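Local coordinates for protein threonine--tRNA ligase catalytic subunit (Aeropyrum pernix, PDB 3A32) that probably catalyses the two-step, ATP-dependent attachment of threonine to tRNA(Thr), as a zinc-binding homodimeric class II synthetase without the domain that would edit mischarged seryl-tRNA, at residues L117-E122 and Y294-E299; D180-M185 and F202-S207; F341-V346 and D358-I363; S451-R454 and A460-I463. One frame throughout, in Å; residues are numbered along the deposited sequence.

Interaction 1: residues L117-E122 and Y294-E299; sequences LLFLNE and YDVVRE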
loop_
_atom_site.group_PDB
_atom_site.type_symbol
_atom_site.label_atom_id
_atom_site.label_comp_id
_atom_site.label_asym_id
_atom_site.label_seq_id
_atom_site.Cartn_x
_atom_site.Cartn_y
_atom_site.Cartn_z
ATOM N N LEU A 117 13.014 16.326 -4.777
ATOM C CA LEU A 117 14.307 15.680 -4.638
ATOM C C LEU A 117 14.443 14.468 -5.587
ATOM O O LEU A 117 15.527 14.217 -6.156
ATOM C CB LEU A 117 14.583 15.282 -3.169
ATOM C CG LEU A 117 14.890 16.362 -2.092
ATOM C CD1 LEU A 117 15.144 15.697 -0.735
ATOM C CD2 LEU A 117 16.113 17.287 -2.437
ATOM N N LEU A 118 13.364 13.702 -5.748
ATOM C CA LEU A 118 13.368 12.534 -6.642
ATOM C C LEU A 118 13.518 12.954 -8.092
ATOM O O LEU A 118 14.197 12.311 -8.839
ATOM C CB LEU A 118 12.069 11.686 -6.504
ATOM C CG LEU A 118 11.869 10.923 -5.166
ATOM C CD1 LEU A 118 10.631 10.030 -5.147
ATOM C CD2 LEU A 118 13.107 10.112 -4.830
ATOM N N PHE A 119 12.811 13.987 -8.504
ATOM C CA PHE A 119 13.112 14.646 -9.775
ATOM C C PHE A 119 14.610 15.049 -9.878
ATOM O O PHE A 119 15.284 14.704 -10.835
ATOM C CB PHE A 119 12.238 15.878 -9.969
ATOM C CG PHE A 119 12.613 16.708 -11.195
ATOM C CD1 PHE A 119 12.293 16.262 -12.478
ATOM C CD2 PHE A 119 13.255 17.949 -11.053
ATOM C CE1 PHE A 119 12.621 17.036 -13.632
ATOM C CE2 PHE A 119 13.600 18.730 -12.194
ATOM C CZ PHE A 119 13.273 18.258 -13.492
ATOM N N LEU A 120 15.115 15.753 -8.870
ATOM C CA LEU A 120 16.498 16.206 -8.887
ATOM C C LEU A 120 17.470 15.064 -8.977
ATOM O O LEU A 120 18.461 15.177 -9.685
ATOM C CB LEU A 120 16.824 17.131 -7.708
ATOM C CG LEU A 120 16.161 18.511 -7.804
ATOM C CD1 LEU A 120 16.353 19.313 -6.529
ATOM C CD2 LEU A 120 16.611 19.329 -9.103
ATOM N N ASN A 121 17.210 13.970 -8.272
ATOM C CA ASN A 121 18.129 12.818 -8.345
ATOM C C ASN A 121 18.184 12.204 -9.765
ATOM O O ASN A 121 19.248 11.835 -10.215
ATOM C CB ASN A 121 17.787 11.743 -7.291
ATOM C CG ASN A 121 18.664 10.516 -7.417
ATOM O OD1 ASN A 121 19.890 10.582 -7.224
ATOM N ND2 ASN A 121 18.045 9.380 -7.741
ATOM N N GLU A 122 17.030 12.119 -10.444
ATOM C CA GLU A 122 16.941 11.527 -11.770
ATOM C C GLU A 122 17.597 12.417 -12.809
ATOM O O GLU A 122 18.181 11.921 -13.774
ATOM C CB GLU A 122 15.485 11.202 -12.174
ATOM C CG GLU A 122 14.772 10.296 -11.179
ATOM C CD GLU A 122 15.245 8.812 -11.164
ATOM O OE1 GLU A 122 16.119 8.413 -11.938
ATOM O OE2 GLU A 122 14.742 8.035 -10.342
ATOM N N TYR A 294 13.844 26.063 -12.383
ATOM C CA TYR A 294 13.890 26.894 -13.581
ATOM C C TYR A 294 15.325 26.852 -14.195
ATOM O O TYR A 294 15.469 26.695 -15.383
ATOM C CB TYR A 294 13.489 28.335 -13.259
ATOM C CG TYR A 294 12.017 28.612 -13.012
ATOM C CD1 TYR A 294 11.027 27.917 -13.694
ATOM C CD2 TYR A 294 11.620 29.592 -12.097
ATOM C CE1 TYR A 294 9.701 28.171 -13.480
ATOM C CE2 TYR A 294 10.285 29.872 -11.884
ATOM C CZ TYR A 294 9.328 29.154 -12.579
ATOM O OH TYR A 294 7.979 29.416 -12.426
ATOM N N ASP A 295 16.340 26.984 -13.335
ATOM C CA ASP A 295 17.753 26.816 -13.687
ATOM C C ASP A 295 18.044 25.427 -14.229
ATOM O O ASP A 295 18.529 25.295 -15.359
ATOM C CB ASP A 295 18.656 27.158 -12.492
ATOM C CG ASP A 295 18.644 28.658 -12.175
ATOM O OD1 ASP A 295 18.364 29.457 -13.100
ATOM O OD2 ASP A 295 18.885 29.042 -11.006
ATOM N N VAL A 296 17.692 24.403 -13.450
ATOM C CA VAL A 296 17.917 23.015 -13.819
ATOM C C VAL A 296 17.253 22.628 -15.149
ATOM O O VAL A 296 17.873 22.001 -16.005
ATOM C CB VAL A 296 17.519 22.055 -12.630
ATOM C CG1 VAL A 296 17.254 20.661 -13.137
ATOM C CG2 VAL A 296 18.615 22.056 -11.586
ATOM N N VAL A 297 16.011 23.030 -15.353
ATOM C CA VAL A 297 15.300 22.741 -16.619
ATOM C C VAL A 297 15.873 23.504 -17.815
ATOM O O VAL A 297 15.876 23.015 -18.952
ATOM C CB VAL A 297 13.767 22.996 -16.456
ATOM C CG1 VAL A 297 13.017 22.883 -17.768
ATOM C CG2 VAL A 297 13.203 22.025 -15.432
ATOM N N ARG A 298 16.332 24.723 -17.558
ATOM C CA ARG A 298 16.879 25.575 -18.612
ATOM C C ARG A 298 18.207 24.978 -19.051
ATOM O O ARG A 298 18.403 24.722 -20.243
ATOM C CB ARG A 298 17.030 27.045 -18.142
ATOM C CG ARG A 298 17.442 28.002 -19.259
ATOM C CD ARG A 298 18.009 29.354 -18.755
ATOM N NE ARG A 298 19.001 29.238 -17.676
ATOM C CZ ARG A 298 18.772 29.541 -16.393
ATOM N NH1 ARG A 298 17.561 29.987 -15.985
ATOM N NH2 ARG A 298 19.770 29.392 -15.510
ATOM N N GLU A 299 19.101 24.742 -18.091
ATOM C CA GLU A 299 20.410 24.158 -18.368
ATOM C C GLU A 299 20.388 22.757 -18.974
ATOM O O GLU A 299 21.004 22.543 -20.005
ATOM C CB GLU A 299 21.285 24.196 -17.126
ATOM C CG GLU A 299 21.621 25.628 -16.722
ATOM C CD GLU A 299 22.055 25.777 -15.266
ATOM O OE1 GLU A 299 22.246 24.749 -14.560
ATOM O OE2 GLU A 299 22.197 26.939 -14.816
#

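Interaction 2: residues D180-M185 and F202-S207; sequences DVFEEM and FKVRLS. With SO4 (sulfate ion), chain C.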
loop_
_atom_site.group_PDB
_atom_site.type_symbol
_atom_site.label_atom_id
_atom_site.label_comp_id
_atom_site.label_asym_id
_atom_site.label_seq_id
_atom_site.Cartn_x
_atom_site.Cartn_y
_atom_site.Cartn_z
ATOM N N ASP A 180 -5.974 16.672 -18.840
ATOM C CA ASP A 180 -5.840 15.273 -18.519
ATOM C C ASP A 180 -6.104 14.963 -17.055
ATOM O O ASP A 180 -6.677 13.897 -16.749
ATOM C CB ASP A 180 -4.443 14.767 -18.886
ATOM C CG ASP A 180 -4.242 14.619 -20.442
ATOM O OD1 ASP A 180 -5.204 14.752 -21.218
ATOM O OD2 ASP A 180 -3.099 14.356 -20.870
ATOM N N VAL A 181 -5.700 15.886 -16.166
ATOM C CA VAL A 181 -5.940 15.714 -14.717
ATOM C C VAL A 181 -7.415 15.799 -14.456
ATOM O O VAL A 181 -7.936 14.979 -13.703
ATOM C CB VAL A 181 -5.130 16.689 -13.825
ATOM C CG1 VAL A 181 -5.564 16.579 -12.330
ATOM C CG2 VAL A 181 -3.624 16.372 -13.955
ATOM N N PHE A 182 -8.108 16.725 -15.138
ATOM C CA PHE A 182 -9.549 16.700 -15.057
ATOM C C PHE A 182 -10.088 15.341 -15.503
ATOM O O PHE A 182 -10.982 14.793 -14.853
ATOM C CB PHE A 182 -10.246 17.816 -15.878
ATOM C CG PHE A 182 -11.742 17.609 -15.984
ATOM C CD1 PHE A 182 -12.594 18.043 -14.975
ATOM C CD2 PHE A 182 -12.289 16.946 -17.061
ATOM C CE1 PHE A 182 -13.991 17.829 -15.055
ATOM C CE2 PHE A 182 -13.679 16.720 -17.140
ATOM C CZ PHE A 182 -14.516 17.169 -16.125
ATOM N N GLU A 183 -9.563 14.804 -16.613
ATOM C CA GLU A 183 -10.080 13.530 -17.160
ATOM C C GLU A 183 -9.788 12.368 -16.188
ATOM O O GLU A 183 -10.586 11.472 -16.040
ATOM C CB GLU A 183 -9.512 13.229 -18.558
ATOM C CG GLU A 183 -10.024 14.134 -19.671
ATOM C CD GLU A 183 -11.469 13.827 -20.156
ATOM O OE1 GLU A 183 -12.398 13.743 -19.343
ATOM O OE2 GLU A 183 -11.677 13.668 -21.379
ATOM N N GLU A 184 -8.650 12.428 -15.511
ATOM C CA GLU A 184 -8.332 11.462 -14.469
ATOM C C GLU A 184 -9.328 11.503 -13.302
ATOM O O GLU A 184 -9.797 10.477 -12.851
ATOM C CB GLU A 184 -6.890 11.717 -13.992
ATOM C CG GLU A 184 -5.889 11.303 -15.047
ATOM C CD GLU A 184 -4.529 11.864 -14.866
ATOM O OE1 GLU A 184 -4.211 12.493 -13.835
ATOM O OE2 GLU A 184 -3.736 11.646 -15.789
ATOM N N MET A 185 -9.655 12.706 -12.835
ATOM C CA MET A 185 -10.591 12.903 -11.732
ATOM C C MET A 185 -11.960 12.291 -12.065
ATOM O O MET A 185 -12.554 11.569 -11.246
ATOM C CB MET A 185 -10.687 14.410 -11.404
ATOM C CG MET A 185 -11.700 14.771 -10.281
ATOM S SD MET A 185 -13.412 14.735 -10.892
ATOM C CE MET A 185 -13.377 15.743 -12.398
ATOM N N PHE A 202 -21.578 18.922 -11.519
ATOM C CA PHE A 202 -20.140 19.224 -11.390
ATOM C C PHE A 202 -19.862 20.676 -11.757
ATOM O O PHE A 202 -20.521 21.232 -12.635
ATOM C CB PHE A 202 -19.264 18.236 -12.194
ATOM C CG PHE A 202 -17.905 17.980 -11.573
ATOM C CD1 PHE A 202 -17.758 17.024 -10.540
ATOM C CD2 PHE A 202 -16.785 18.726 -11.975
ATOM C CE1 PHE A 202 -16.561 16.820 -9.919
ATOM C CE2 PHE A 202 -15.543 18.511 -11.371
ATOM C CZ PHE A 202 -15.433 17.513 -10.321
ATOM N N LYS A 203 -18.897 21.257 -11.051
ATOM C CA LYS A 203 -18.469 22.618 -11.249
ATOM C C LYS A 203 -16.926 22.679 -11.184
ATOM O O LYS A 203 -16.291 22.014 -10.349
ATOM C CB LYS A 203 -19.127 23.484 -10.134
ATOM C CG LYS A 203 -18.775 24.929 -10.164
ATOM C CD LYS A 203 -19.864 25.848 -9.573
ATOM C CE LYS A 203 -20.030 25.614 -8.086
ATOM N NZ LYS A 203 -20.965 26.581 -7.426
ATOM N N VAL A 204 -16.321 23.487 -12.045
ATOM C CA VAL A 204 -14.897 23.733 -12.000
ATOM C C VAL A 204 -14.684 25.202 -11.610
ATOM O O VAL A 204 -15.172 26.094 -12.290
ATOM C CB VAL A 204 -14.203 23.403 -13.365
ATOM C CG1 VAL A 204 -12.910 24.181 -13.519
ATOM C CG2 VAL A 204 -13.921 21.886 -13.485
ATOM N N ARG A 205 -13.947 25.444 -10.529
ATOM C CA ARG A 205 -13.703 26.802 -10.055
ATOM C C ARG A 205 -12.231 27.187 -10.208
ATOM O O ARG A 205 -11.353 26.540 -9.642
ATOM C CB ARG A 205 -14.118 26.922 -8.578
ATOM C CG ARG A 205 -13.893 28.294 -7.928
ATOM C CD ARG A 205 -14.277 28.235 -6.423
ATOM N NE ARG A 205 -15.719 28.307 -6.316
ATOM C CZ ARG A 205 -16.488 27.478 -5.620
ATOM N NH1 ARG A 205 -15.962 26.497 -4.883
ATOM N NH2 ARG A 205 -17.809 27.658 -5.655
ATOM N N LEU A 206 -11.965 28.289 -10.896
ATOM C CA LEU A 206 -10.590 28.779 -11.023
ATOM C C LEU A 206 -10.339 29.906 -10.057
ATOM O O LEU A 206 -11.192 30.798 -9.907
ATOM C CB LEU A 206 -10.308 29.258 -12.443
ATOM C CG LEU A 206 -10.746 28.412 -13.659
ATOM C CD1 LEU A 206 -10.233 29.024 -14.998
ATOM C CD2 LEU A 206 -10.344 26.910 -13.584
ATOM N N SER A 207 -9.192 29.873 -9.374
ATOM C CA SER A 207 -8.808 30.990 -8.507
ATOM C C SER A 207 -7.520 31.681 -9.015
ATOM O O SER A 207 -6.457 31.071 -9.106
ATOM C CB SER A 207 -8.702 30.529 -7.061
ATOM O OG SER A 207 -9.922 29.934 -6.630
HETATM S S SO4 C . -20.796 29.984 -7.965
HETATM O O1 SO4 C . -21.147 28.930 -8.921
HETATM O O2 SO4 C . -20.164 31.095 -8.671
HETATM O O3 SO4 C . -22.050 30.446 -7.371
HETATM O O4 SO4 C . -19.857 29.513 -6.929
#

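Interaction 3: residues F341-V346 and D358-I363; sequences FAVIAV and DLASSI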
loop_
_atom_site.group_PDB
_atom_site.type_symbol
_atom_site.label_atom_id
_atom_site.label_comp_id
_atom_site.label_asym_id
_atom_site.label_seq_id
_atom_site.Cartn_x
_atom_site.Cartn_y
_atom_site.Cartn_z
ATOM N N PHE A 341 -19.859 -10.142 -0.108
ATOM C CA PHE A 341 -20.997 -11.068 -0.236
ATOM C C PHE A 341 -21.437 -11.390 1.153
ATOM O O PHE A 341 -20.620 -11.897 1.930
ATOM C CB PHE A 341 -20.595 -12.390 -0.924
ATOM C CG PHE A 341 -20.393 -12.260 -2.405
ATOM C CD1 PHE A 341 -21.492 -12.284 -3.275
ATOM C CD2 PHE A 341 -19.116 -12.061 -2.931
ATOM C CE1 PHE A 341 -21.314 -12.139 -4.654
ATOM C CE2 PHE A 341 -18.920 -11.910 -4.312
ATOM C CZ PHE A 341 -20.010 -11.980 -5.187
ATOM N N ALA A 342 -22.712 -11.122 1.483
ATOM C CA ALA A 342 -23.272 -11.682 2.712
ATOM C C ALA A 342 -24.083 -12.915 2.287
ATOM O O ALA A 342 -24.959 -12.803 1.407
ATOM C CB ALA A 342 -24.147 -10.683 3.445
ATOM N N VAL A 343 -23.764 -14.066 2.860
ATOM C CA VAL A 343 -24.419 -15.332 2.543
ATOM C C VAL A 343 -25.324 -15.678 3.725
ATOM O O VAL A 343 -24.839 -15.900 4.848
ATOM C CB VAL A 343 -23.376 -16.482 2.284
ATOM C CG1 VAL A 343 -24.069 -17.802 2.002
ATOM C CG2 VAL A 343 -22.395 -16.135 1.092
ATOM N N ILE A 344 -26.630 -15.664 3.478
ATOM C CA ILE A 344 -27.669 -15.730 4.518
ATOM C C ILE A 344 -28.464 -17.043 4.400
ATOM O O ILE A 344 -29.189 -17.263 3.426
ATOM C CB ILE A 344 -28.587 -14.480 4.476
ATOM C CG1 ILE A 344 -27.738 -13.213 4.670
ATOM C CG2 ILE A 344 -29.635 -14.519 5.620
ATOM C CD1 ILE A 344 -28.164 -12.027 3.912
ATOM N N ALA A 345 -28.285 -17.915 5.394
ATOM C CA ALA A 345 -28.856 -19.246 5.357
ATOM C C ALA A 345 -30.230 -19.160 6.042
ATOM O O ALA A 345 -30.304 -18.917 7.244
ATOM C CB ALA A 345 -27.920 -20.240 6.085
ATOM N N VAL A 346 -31.322 -19.320 5.292
ATOM C CA VAL A 346 -32.646 -19.173 5.920
ATOM C C VAL A 346 -33.167 -20.548 6.386
ATOM O O VAL A 346 -33.784 -21.306 5.617
ATOM C CB VAL A 346 -33.626 -18.484 5.022
ATOM C CG1 VAL A 346 -34.909 -18.139 5.814
ATOM C CG2 VAL A 346 -32.971 -17.212 4.336
ATOM N N ASP A 358 -25.014 -26.830 4.008
ATOM C CA ASP A 358 -23.927 -27.229 3.145
ATOM C C ASP A 358 -23.766 -26.324 1.906
ATOM O O ASP A 358 -22.654 -26.054 1.489
ATOM C CB ASP A 358 -24.055 -28.709 2.722
ATOM C CG ASP A 358 -23.971 -29.705 3.933
ATOM O OD1 ASP A 358 -23.679 -29.303 5.096
ATOM O OD2 ASP A 358 -24.202 -30.915 3.710
ATOM N N LEU A 359 -24.862 -25.895 1.295
ATOM C CA LEU A 359 -24.790 -24.930 0.195
ATOM C C LEU A 359 -24.169 -23.582 0.608
ATOM O O LEU A 359 -23.211 -23.117 -0.018
ATOM C CB LEU A 359 -26.160 -24.749 -0.507
ATOM C CG LEU A 359 -26.154 -23.982 -1.851
ATOM C CD1 LEU A 359 -25.271 -24.624 -2.906
ATOM C CD2 LEU A 359 -27.588 -23.724 -2.404
ATOM N N ALA A 360 -24.704 -22.975 1.666
ATOM C CA ALA A 360 -24.220 -21.693 2.198
ATOM C C ALA A 360 -22.728 -21.733 2.543
ATOM O O ALA A 360 -21.931 -20.908 2.078
ATOM C CB ALA A 360 -25.051 -21.287 3.444
ATOM N N SER A 361 -22.375 -22.704 3.367
ATOM C CA SER A 361 -21.019 -22.979 3.762
ATOM C C SER A 361 -20.063 -23.194 2.566
ATOM O O SER A 361 -18.980 -22.577 2.505
ATOM C CB SER A 361 -21.045 -24.188 4.733
ATOM O OG SER A 361 -19.742 -24.649 5.038
ATOM N N SER A 362 -20.448 -24.037 1.602
ATOM C CA SER A 362 -19.609 -24.225 0.408
ATOM C C SER A 362 -19.476 -22.969 -0.460
ATOM O O SER A 362 -18.375 -22.637 -0.913
ATOM C CB SER A 362 -20.123 -25.344 -0.440
ATOM O OG SER A 362 -19.992 -26.536 0.262
ATOM N N ILE A 363 -20.592 -22.279 -0.709
ATOM C CA ILE A 363 -20.528 -20.989 -1.427
ATOM C C ILE A 363 -19.592 -20.028 -0.680
ATOM O O ILE A 363 -18.710 -19.456 -1.285
ATOM C CB ILE A 363 -21.936 -20.343 -1.669
ATOM C CG1 ILE A 363 -22.762 -21.190 -2.669
ATOM C CG2 ILE A 363 -21.788 -18.854 -2.148
ATOM C CD1 ILE A 363 -24.273 -20.810 -2.761
#

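Interaction 4: residues S451-R454 and A460-I463; sequences SPVR and APRI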
loop_
_atom_site.group_PDB
_atom_site.type_symbol
_atom_site.label_atom_id
_atom_site.label_comp_id
_atom_site.label_asym_id
_atom_site.label_seq_id
_atom_site.Cartn_x
_atom_site.Cartn_y
_atom_site.Cartn_z
ATOM N N SER A 451 -15.714 -4.484 -13.029
ATOM C CA SER A 451 -15.326 -4.103 -14.371
ATOM C C SER A 451 -14.845 -2.657 -14.483
ATOM O O SER A 451 -13.802 -2.396 -15.082
ATOM C CB SER A 451 -16.522 -4.335 -15.314
ATOM O OG SER A 451 -16.013 -4.316 -16.605
ATOM N N PRO A 452 -15.616 -1.698 -13.931
ATOM C CA PRO A 452 -15.139 -0.322 -14.016
ATOM C C PRO A 452 -13.778 -0.125 -13.302
ATOM O O PRO A 452 -12.980 0.693 -13.762
ATOM C CB PRO A 452 -16.225 0.491 -13.261
ATOM C CG PRO A 452 -17.430 -0.357 -13.271
ATOM C CD PRO A 452 -16.894 -1.787 -13.194
ATOM N N VAL A 453 -13.533 -0.831 -12.192
ATOM C CA VAL A 453 -12.263 -0.704 -11.492
ATOM C C VAL A 453 -11.139 -1.347 -12.297
ATOM O O VAL A 453 -10.046 -0.786 -12.345
ATOM C CB VAL A 453 -12.298 -1.183 -10.008
ATOM C CG1 VAL A 453 -10.880 -1.371 -9.452
ATOM C CG2 VAL A 453 -13.027 -0.166 -9.140
ATOM N N ARG A 454 -11.395 -2.477 -12.958
ATOM C CA ARG A 454 -10.410 -3.012 -13.916
ATOM C C ARG A 454 -9.991 -2.056 -15.027
ATOM O O ARG A 454 -8.849 -2.116 -15.476
ATOM C CB ARG A 454 -10.920 -4.270 -14.599
ATOM C CG ARG A 454 -10.906 -5.483 -13.711
ATOM C CD ARG A 454 -10.938 -6.762 -14.526
ATOM N NE ARG A 454 -12.029 -6.801 -15.504
ATOM C CZ ARG A 454 -13.303 -7.114 -15.233
ATOM N NH1 ARG A 454 -13.691 -7.405 -13.977
ATOM N NH2 ARG A 454 -14.189 -7.152 -16.242
ATOM N N ALA A 460 -8.787 -5.613 -10.530
ATOM C CA ALA A 460 -9.538 -5.307 -9.316
ATOM C C ALA A 460 -8.889 -6.063 -8.122
ATOM O O ALA A 460 -8.567 -7.241 -8.236
ATOM C CB ALA A 460 -11.011 -5.664 -9.459
ATOM N N PRO A 461 -8.652 -5.366 -7.003
ATOM C CA PRO A 461 -8.139 -5.984 -5.767
ATOM C C PRO A 461 -9.058 -6.957 -5.077
ATOM O O PRO A 461 -10.179 -6.613 -4.733
ATOM C CB PRO A 461 -7.926 -4.794 -4.801
ATOM C CG PRO A 461 -7.926 -3.597 -5.649
ATOM C CD PRO A 461 -8.839 -3.913 -6.851
ATOM N N ARG A 462 -8.539 -8.150 -4.833
ATOM C CA ARG A 462 -9.190 -9.138 -4.036
ATOM C C ARG A 462 -8.369 -9.269 -2.768
ATOM O O ARG A 462 -7.251 -9.794 -2.776
ATOM C CB ARG A 462 -9.234 -10.519 -4.758
ATOM C CG ARG A 462 -9.909 -10.461 -6.146
ATOM C CD ARG A 462 -11.401 -10.609 -5.943
ATOM N NE ARG A 462 -12.127 -10.542 -7.186
ATOM C CZ ARG A 462 -12.340 -11.564 -8.016
ATOM N NH1 ARG A 462 -11.857 -12.774 -7.759
ATOM N NH2 ARG A 462 -13.060 -11.354 -9.123
ATOM N N ILE A 463 -8.937 -8.769 -1.690
ATOM C CA ILE A 463 -8.327 -8.893 -0.405
ATOM C C ILE A 463 -9.394 -9.577 0.479
ATOM O O ILE A 463 -10.314 -8.876 0.960
ATOM C CB ILE A 463 -7.952 -7.536 0.153
ATOM C CG1 ILE A 463 -7.112 -6.776 -0.911
ATOM C CG2 ILE A 463 -7.236 -7.771 1.549
ATOM C CD1 ILE A 463 -6.834 -5.350 -0.565
#

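Interaction 1: residues L117-E122 and Y294-E299
F119 and L120 of helix 112-126 meet V296 and V297 of helix 293-301 in a helix-helix packing of the class II catalytic core. The two short segments run in nearly the same direction, 28° apart, but their axes stay 12.0 Å from each other, so the gap is spanned by a phenylalanine ring and a leucine from one side and two valines from the other. With CG of F119 anti to the backbone N (chi1 173°), its ring extends toward the other helix. Its leading atoms fall on two successive valines, CE2 of F119 lying 4.2 Å from CG1 of V296 and CZ of F119 also 4.2 Å from CG2 of V297. Both methyls approach the ring at a slant, neither over the face nor in its plane. The second point of touch is branch to branch: CD2 of L120 rests 4.2 Å from CG2 of V296, the two side chains meeting at an angle. V296 therefore works with both methyls, CG1 for the phenylalanine and CG2 for the leucine. No hydrogen bond joins the segments; all four residues are buried and the contact is apolar. On helix 293-301, R298 pairs with D295, NH2 of R298 reaching OD1 of D295 at 2.8 Å from above the carboxylate plane. The F119 side chain lies about 8 Å from that of the zinc ligand H166, and zinc-binding C112 starts the same helix. F134 of strand 134-143 meets the F119 ring edge-to-face, V297 leans on V306 of strand 306-316, and V28 of the second subunit packs on V296.

Interaction 2: residues D180-M185 and F202-S207
M185 and F182, one helical turn apart on helix 174-191, close on the ring of F202 in strand 202-207. The methionine comes from the opposite direction and bends at chi2 and chi3, which brings its thioether end obliquely against the far end of the ring: CE of M185 lies 3.4 Å from CZ of F202, a tight fit. SD of M185 sits 4.4 Å from the F202 ring centroid and 51° off the ring normal, an oblique Met-aromatic contact. F182 slides past F202, so that CE2 of F202 stands 4.1 Å from CE1 of F182, near the plane of the F182 ring and at its edge. CD1 of F182 also meets CG2 of V204 at 4.3 Å, one step along the strand's inner face. Cutting F202 back to an alanine is likely to open a gap between helix and strand, leaving the M185 methyl and the F182 ring edge without their common partner. The alternate residues K203 and R205 direct their ends to the other side, where NZ of K203 hydrogen-bonds O1 of a sulfate, probably from the crystallisation liquor, at 2.8 Å, and NH2 of R205 hydrogen-bonds its O4 at 3.0 Å, in the guanidinium plane. Both cations also form salt bridges with E275. Around this layer, F263 of strand 260-268 touches M185 and F202, L313 of strand 306-316 touches M185, and strand 246-250 flanks V204.

Interaction 3: residues F341-V346 and D358-I363
A360, a small residue on helix 353-369, sits where V343 and A345 of strand 341-347 both face the helix. This is the close part of the contact: CB of A360 is 3.9 Å from CG1 of V343 and 4.0 Å from CB of A345, and the two CA atoms of A345 and A360 are only 6.1 Å apart. CG1 of V343, anti to the backbone N (chi1 178°), also lies 3.8 Å from the carbonyl O of A360. Short side chains thus let the segment axes approach to 8.5 Å while running almost antiparallel, at 170°. One turn on, the fit is slacker, CG2 of V343 meeting CG2 of I363 at 4.3 Å; I363 also packs on A438 and L442 of helix 435-457. On the looser side D358 is exposed, and S361, partly exposed, points away from the strand. OG of S362, whose side chain also touches A435, folds back onto O of D358 at 3.0 Å, approaching from the carbonyl face opposite to the one used by its own backbone N. With strand 373-380 bonded beside 341-347, the parts form the beta-alpha-beta crossover of the class IIa anticodon-binding domain.

Interaction 4: residues S451-R454 and A460-I463
V453 and P461 meet at about a right angle where the chain turns back after the C-terminal helix 435-457 and lays the loop 460-463 against the last turns of that helix. CG1 of V453, set anti to the backbone N (chi1 165°), does the touching: it lies 4.2 Å from CD of the P461 ring and 4.2 Å from CA of A460, so one methyl fills the angle between two loop residues. R454 takes a different path. Its CG passes alongside the loop, 3.8 Å from N of A460, and the chain then bends at chi3 (-52°), turning the guanidinium back over its own helix, where CA of S451 lies 3.5 Å above one face, toward the rim. There NH1 of R454 hydrogen-bonds O of E447, about two turns earlier in the helix. No hydrogen bond joins the two segments, but the loop is held in other ways: V58 of helix 48-65 packs on both V453 and P461, and Q459 of the second subunit bonds to O of A460 and N of R462. NH2 of R462 forms a salt bridge with E450 and stays 6.3 Å from NH1 of R454.

Overall arrangement
Along the chain, interaction 2 is nested inside the loop closed by interaction 1; interactions 3 and 4 follow in series. Interactions 1 and 2 both belong to the catalytic core, their centres 28 Å apart, and the strand of interaction 2 belongs to its large mixed sheet. Interaction 3 lies in the anticodon-binding domain, its centre 58 Å from that of interaction 1 and on the opposite side of the chain's centre. Interaction 4 comes between, 25 Å from interaction 2 and 23 Å from interaction 3 by centres; its helix 435-457 also packs on interaction 3. Interactions 1 and 4, 36 Å apart by centres, both touch the second subunit, so the dimer interface is met at two separate places.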